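PDB 3KTY: probable methyltransferase from Bordetella pertussis, which probably transfers a methyl group from S-adenosyl-L-methionine to RNA, as other members of the TrmH family of SPOUT methyltransferases do. Local coordinates for residues V82-A87 with G119-V124; F13-P18 with G37-V42. One frame throughout, in Å; residues are numbered along the deposited sequence.

Interaction 1: V82-A87 with G119-V124; sequences VTLAFA and GVVAIV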
loop_
_atom_site.group_PDB
_atom_site.type_symbol
_atom_site.label_atom_id
_atom_site.label_comp_id
_atom_site.label_asym_id
_atom_site.label_seq_id
_atom_site.Cartn_x
_atom_site.Cartn_y
_atom_site.Cartn_z
ATOM N N VAL A 82 25.371 0.190 -2.858
ATOM C CA VAL A 82 24.286 1.070 -3.185
ATOM C C VAL A 82 24.775 2.455 -3.520
ATOM O O VAL A 82 25.530 3.033 -2.761
ATOM C CB VAL A 82 23.276 1.134 -2.036
ATOM C CG1 VAL A 82 22.207 2.200 -2.347
ATOM C CG2 VAL A 82 22.649 -0.262 -1.828
ATOM N N THR A 83 24.300 3.011 -4.637
ATOM C CA THR A 83 24.675 4.370 -5.030
ATOM C C THR A 83 23.711 5.472 -4.591
ATOM O O THR A 83 24.104 6.626 -4.500
ATOM C CB THR A 83 24.983 4.484 -6.544
ATOM O OG1 THR A 83 23.850 4.067 -7.313
ATOM C CG2 THR A 83 26.171 3.632 -6.909
ATOM N N LEU A 84 22.465 5.110 -4.302
ATOM C CA LEU A 84 21.458 6.066 -3.823
ATOM C C LEU A 84 20.520 5.364 -2.829
ATOM O O LEU A 84 19.772 4.454 -3.190
ATOM C CB LEU A 84 20.657 6.663 -4.992
ATOM C CG LEU A 84 19.521 7.592 -4.547
ATOM C CD1 LEU A 84 20.052 8.767 -3.726
ATOM C CD2 LEU A 84 18.632 8.090 -5.737
ATOM N N ALA A 85 20.592 5.769 -1.571
ATOM C CA ALA A 85 19.884 5.059 -0.545
ATOM C C ALA A 85 18.976 5.987 0.184
ATOM O O ALA A 85 19.420 7.012 0.681
ATOM C CB ALA A 85 20.835 4.396 0.424
ATOM N N PHE A 86 17.702 5.622 0.255
ATOM C CA PHE A 86 16.753 6.410 1.053
ATOM C C PHE A 86 16.483 5.813 2.417
ATOM O O PHE A 86 16.136 4.630 2.535
ATOM C CB PHE A 86 15.426 6.580 0.314
ATOM C CG PHE A 86 15.541 7.378 -0.916
ATOM C CD1 PHE A 86 15.416 8.762 -0.861
ATOM C CD2 PHE A 86 15.784 6.763 -2.139
ATOM C CE1 PHE A 86 15.499 9.525 -2.024
ATOM C CE2 PHE A 86 15.875 7.511 -3.320
ATOM C CZ PHE A 86 15.738 8.891 -3.257
ATOM N N ALA A 87 16.650 6.626 3.446
ATOM C CA ALA A 87 16.167 6.248 4.766
ATOM C C ALA A 87 14.652 6.532 4.855
ATOM O O ALA A 87 14.227 7.686 4.881
ATOM C CB ALA A 87 16.887 7.025 5.815
ATOM N N GLY A 119 24.002 2.259 -11.335
ATOM C CA GLY A 119 23.502 2.779 -10.078
ATOM C C GLY A 119 22.580 1.773 -9.401
ATOM O O GLY A 119 21.981 0.922 -10.035
ATOM N N VAL A 120 22.509 1.848 -8.085
ATOM C CA VAL A 120 21.695 0.939 -7.335
ATOM C C VAL A 120 20.973 1.765 -6.327
ATOM O O VAL A 120 21.563 2.625 -5.663
ATOM C CB VAL A 120 22.526 -0.095 -6.571
ATOM C CG1 VAL A 120 21.596 -0.948 -5.706
ATOM C CG2 VAL A 120 23.252 -0.947 -7.548
ATOM N N VAL A 121 19.680 1.510 -6.207
ATOM C CA VAL A 121 18.873 2.304 -5.312
ATOM C C VAL A 121 18.416 1.429 -4.187
ATOM O O VAL A 121 18.010 0.283 -4.397
ATOM C CB VAL A 121 17.631 2.937 -6.040
ATOM C CG1 VAL A 121 16.656 3.525 -5.028
ATOM C CG2 VAL A 121 18.085 4.005 -6.981
ATOM N N ALA A 122 18.470 1.971 -2.984
ATOM C CA ALA A 122 17.927 1.240 -1.864
ATOM C C ALA A 122 16.983 2.084 -1.072
ATOM O O ALA A 122 17.194 3.300 -0.870
ATOM C CB ALA A 122 19.051 0.664 -0.942
ATOM N N ILE A 123 15.934 1.404 -0.623
ATOM C CA ILE A 123 15.038 1.901 0.398
ATOM C C ILE A 123 15.341 1.204 1.695
ATOM O O ILE A 123 15.343 -0.014 1.748
ATOM C CB ILE A 123 13.600 1.566 0.041
ATOM C CG1 ILE A 123 13.299 2.107 -1.353
ATOM C CG2 ILE A 123 12.639 2.248 1.047
ATOM C CD1 ILE A 123 13.444 3.603 -1.425
ATOM N N VAL A 124 15.573 1.983 2.740
ATOM C CA VAL A 124 15.949 1.470 4.055
ATOM C C VAL A 124 14.902 1.692 5.146
ATOM O O VAL A 124 14.603 2.831 5.507
ATOM C CB VAL A 124 17.269 2.158 4.525
ATOM C CG1 VAL A 124 17.772 1.567 5.870
ATOM C CG2 VAL A 124 18.351 2.051 3.447
#
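Phe86 and Ala122 meet through the backbone where strands 84-87 and 121-124 run in the same direction, their axes approaching to 4.6 Å. The two are adjacent members of the parallel sheet of the alpha/beta SpoU (SPOUT-clan) methylase domain, the part of the longer protein present here. Phe86 is held through both its own N and its own O: N donates to Ala122 O at 2.6 Å, and O accepts from Val124 N. Two residues before Phe86, Leu84 O accepts from Ala122 N at 2.8 Å, so Ala122 also bonds through both N and O. This buried half is the tight part. Ala85 and Ala122, paired on one face, have small methyl groups and their CA atoms come within 4.5 Å. On the opposite face Phe86 holds CG anti to its carbonyl carbon (chi1 -65°), and Ile123 CD1 lies obliquely to the ring, 4.0 Å from Phe86 CB. Helix 102-115 packs on this face, with Ala105 and Leu108 against Phe86.

Toward residues 82-83 and 119-120 the strands give way to loop, and the contact becomes more polar and more open to solvent. Val82 still lays its two methyl groups against Ala122 CB, CG1 3.8 Å from it. Between Val82 and the strand, the exposed Thr83 has OG1 between its backbone N and carbonyl carbon (chi1 58°), where it accepts from Val120 N at 2.7 Å. The same hydroxyl is hydrogen-bonded to His112 NE2. Val120 O takes two donors, Thr83 N and Leu84 N, the second at 3.0 Å and much the straighter along the carbonyl. A threonine suits this end, its hydroxyl satisfying a peptide N-H where regular pairing stops; apolar residues suit the buried strands, whose peptide groups are satisfied by each other and by neighbouring strands.

Interaction 2: F13-P18 with G37-V42; sequences FIMTQP and GELVLV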
loop_
_atom_site.group_PDB
_atom_site.type_symbol
_atom_site.label_atom_id
_atom_site.label_comp_id
_atom_site.label_asym_id
_atom_site.label_seq_id
_atom_site.Cartn_x
_atom_site.Cartn_y
_atom_site.Cartn_z
ATOM N N PHE A 13 15.405 -3.382 -1.174
ATOM C CA PHE A 13 14.693 -3.003 0.060
ATOM C C PHE A 13 15.347 -3.628 1.274
ATOM O O PHE A 13 15.433 -4.846 1.406
ATOM C CB PHE A 13 13.212 -3.406 -0.005
ATOM C CG PHE A 13 12.487 -2.833 -1.197
ATOM C CD1 PHE A 13 11.687 -1.717 -1.067
ATOM C CD2 PHE A 13 12.660 -3.380 -2.450
ATOM C CE1 PHE A 13 11.039 -1.168 -2.167
ATOM C CE2 PHE A 13 12.017 -2.857 -3.542
ATOM C CZ PHE A 13 11.214 -1.752 -3.407
ATOM N N ILE A 14 15.781 -2.762 2.168
ATOM C CA ILE A 14 16.536 -3.142 3.328
ATOM C C ILE A 14 15.776 -2.965 4.633
ATOM O O ILE A 14 15.458 -1.851 5.030
ATOM C CB ILE A 14 17.869 -2.377 3.372
ATOM C CG1 ILE A 14 18.567 -2.578 2.027
ATOM C CG2 ILE A 14 18.746 -2.905 4.552
ATOM C CD1 ILE A 14 19.936 -1.931 1.925
HETATM N N MSE A 15 15.502 -4.083 5.301
HETATM C CA MSE A 15 14.869 -4.037 6.611
HETATM C C MSE A 15 15.885 -4.167 7.737
HETATM O O MSE A 15 16.584 -5.174 7.828
HETATM C CB MSE A 15 13.888 -5.200 6.741
HETATM C CG MSE A 15 12.659 -5.126 5.842
HETATM SE SE MSE A 15 11.749 -6.851 5.973
HETATM C CE MSE A 15 10.711 -6.580 7.646
ATOM N N THR A 16 15.967 -3.173 8.604
ATOM C CA THR A 16 16.875 -3.296 9.738
ATOM C C THR A 16 16.249 -3.822 11.051
ATOM O O THR A 16 15.183 -3.388 11.494
ATOM C CB THR A 16 17.604 -1.983 10.036
ATOM O OG1 THR A 16 16.669 -1.040 10.566
ATOM C CG2 THR A 16 18.274 -1.432 8.783
ATOM N N GLN A 17 16.945 -4.766 11.669
ATOM C CA GLN A 17 16.505 -5.346 12.925
ATOM C C GLN A 17 15.124 -6.010 12.853
ATOM O O GLN A 17 14.393 -5.980 13.831
ATOM C CB GLN A 17 16.512 -4.286 14.023
ATOM C CG GLN A 17 17.824 -4.129 14.721
ATOM C CD GLN A 17 18.653 -3.002 14.156
ATOM O OE1 GLN A 17 19.581 -3.225 13.370
ATOM N NE2 GLN A 17 18.334 -1.778 14.563
ATOM N N PRO A 18 14.758 -6.609 11.700
ATOM C CA PRO A 18 13.440 -7.247 11.679
ATOM C C PRO A 18 13.308 -8.138 12.882
ATOM O O PRO A 18 14.190 -8.933 13.155
ATOM C CB PRO A 18 13.482 -8.120 10.416
ATOM C CG PRO A 18 14.934 -8.217 10.054
ATOM C CD PRO A 18 15.480 -6.876 10.455
ATOM N N GLY A 37 12.459 -8.029 -6.707
ATOM C CA GLY A 37 12.878 -9.315 -6.184
ATOM C C GLY A 37 13.960 -9.286 -5.126
ATOM O O GLY A 37 14.381 -10.347 -4.666
ATOM N N GLU A 38 14.413 -8.087 -4.755
ATOM C CA GLU A 38 15.610 -7.911 -3.926
ATOM C C GLU A 38 15.341 -7.437 -2.506
ATOM O O GLU A 38 15.156 -6.242 -2.240
ATOM C CB GLU A 38 16.589 -6.945 -4.604
ATOM C CG GLU A 38 17.966 -7.486 -4.770
ATOM C CD GLU A 38 18.009 -8.593 -5.791
ATOM O OE1 GLU A 38 17.725 -8.299 -6.976
ATOM O OE2 GLU A 38 18.316 -9.751 -5.406
ATOM N N LEU A 39 15.379 -8.377 -1.581
ATOM C CA LEU A 39 15.141 -8.072 -0.179
ATOM C C LEU A 39 16.385 -8.373 0.663
ATOM O O LEU A 39 16.967 -9.429 0.558
ATOM C CB LEU A 39 13.971 -8.895 0.343
ATOM C CG LEU A 39 13.651 -8.766 1.843
ATOM C CD1 LEU A 39 13.001 -7.445 2.190
ATOM C CD2 LEU A 39 12.726 -9.891 2.225
ATOM N N VAL A 40 16.744 -7.421 1.511
ATOM C CA VAL A 40 17.902 -7.499 2.336
ATOM C C VAL A 40 17.538 -7.272 3.798
ATOM O O VAL A 40 16.831 -6.330 4.136
ATOM C CB VAL A 40 18.956 -6.416 1.904
ATOM C CG1 VAL A 40 20.210 -6.544 2.790
ATOM C CG2 VAL A 40 19.337 -6.581 0.447
ATOM N N LEU A 41 18.039 -8.122 4.663
ATOM C CA LEU A 41 17.853 -7.964 6.099
ATOM C C LEU A 41 19.164 -7.591 6.790
ATOM O O LEU A 41 20.184 -8.212 6.535
ATOM C CB LEU A 41 17.426 -9.289 6.680
ATOM C CG LEU A 41 16.129 -9.963 6.181
ATOM C CD1 LEU A 41 15.778 -11.021 7.160
ATOM C CD2 LEU A 41 15.010 -8.958 6.110
ATOM N N VAL A 42 19.132 -6.591 7.665
ATOM C CA VAL A 42 20.286 -6.244 8.476
ATOM C C VAL A 42 20.022 -6.554 9.961
ATOM O O VAL A 42 19.027 -6.100 10.534
ATOM C CB VAL A 42 20.651 -4.757 8.316
ATOM C CG1 VAL A 42 21.626 -4.311 9.411
ATOM C CG2 VAL A 42 21.228 -4.496 6.920
#
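Met15, present as selenomethionine, and Val40 are joined by one of five backbone hydrogen bonds between 13-17 and 38-42, the N of Met15 giving to Val40 O at 2.9 Å. The ladder is parallel: Phe13 N reaches Glu38 O, Val40 N returns to Phe13 O, Val42 N to Met15 O, and Gln17 N closes the series on Val42 O at 2.7 Å. Gln17 is already past the strand, yet its N-H keeps the pairing going for one more bond.

Apolar contacts fall on two faces. On one, the branched residues Ile14, Val40 and Val42, whose shape suits an extended chain, form a compact layer: Ile14 CG1 lies beside Val40 CB at 3.9 Å, and Ile14 CG2 meets Val42 CG2 at 3.8 Å. Thr16 adds its methyl CG2 alongside Val42 CB, while its hydroxyl is hydrogen-bonded to Leu125 O. On the other face the long, flexible Met15 side chain, with SE anti to CA (chi2 170°), brings SE against two leucines, 4.0 Å from Leu39 CD1 and 3.9 Å from Leu41 CD2. The CD2 of Leu41 also reaches Pro18 CG at 4.0 Å. The Phe13 ring turns its edge to Glu38 O.

The pair belongs to the beta-alpha-beta unit of strand 11-16, helix 21-33 and strand 39-42. That connecting helix packs on the Phe13, Met15 and Leu39 face through Ile31 and Ala27, with helix 157-172 also against Phe13; helix 75-79 covers Ile14 and Val42 on the opposite face, while strands 121-125 and 70-72 flank the pair.

Interactions 1 and 2 are two strand pairs of one parallel sheet, side by side because strands 121-125 and 11-16 are neighbours in it; their centres lie about 12 Å apart. A probable hydrogen bond from Ile14 N to Ile123 O (2.8 Å) joins them, and Ala122 CB packs on Ile14 CD1 at 4.0 Å. Both are mainly buried, but interaction 1 runs out into a partly exposed loop end where a threonine hydroxyl takes part, whereas interaction 2 relies across the pair on backbone bonds and apolar side chains. Helix 102-115 covers one face of interaction 1, while helices 21-33 and 75-79 cover opposite faces of interaction 2.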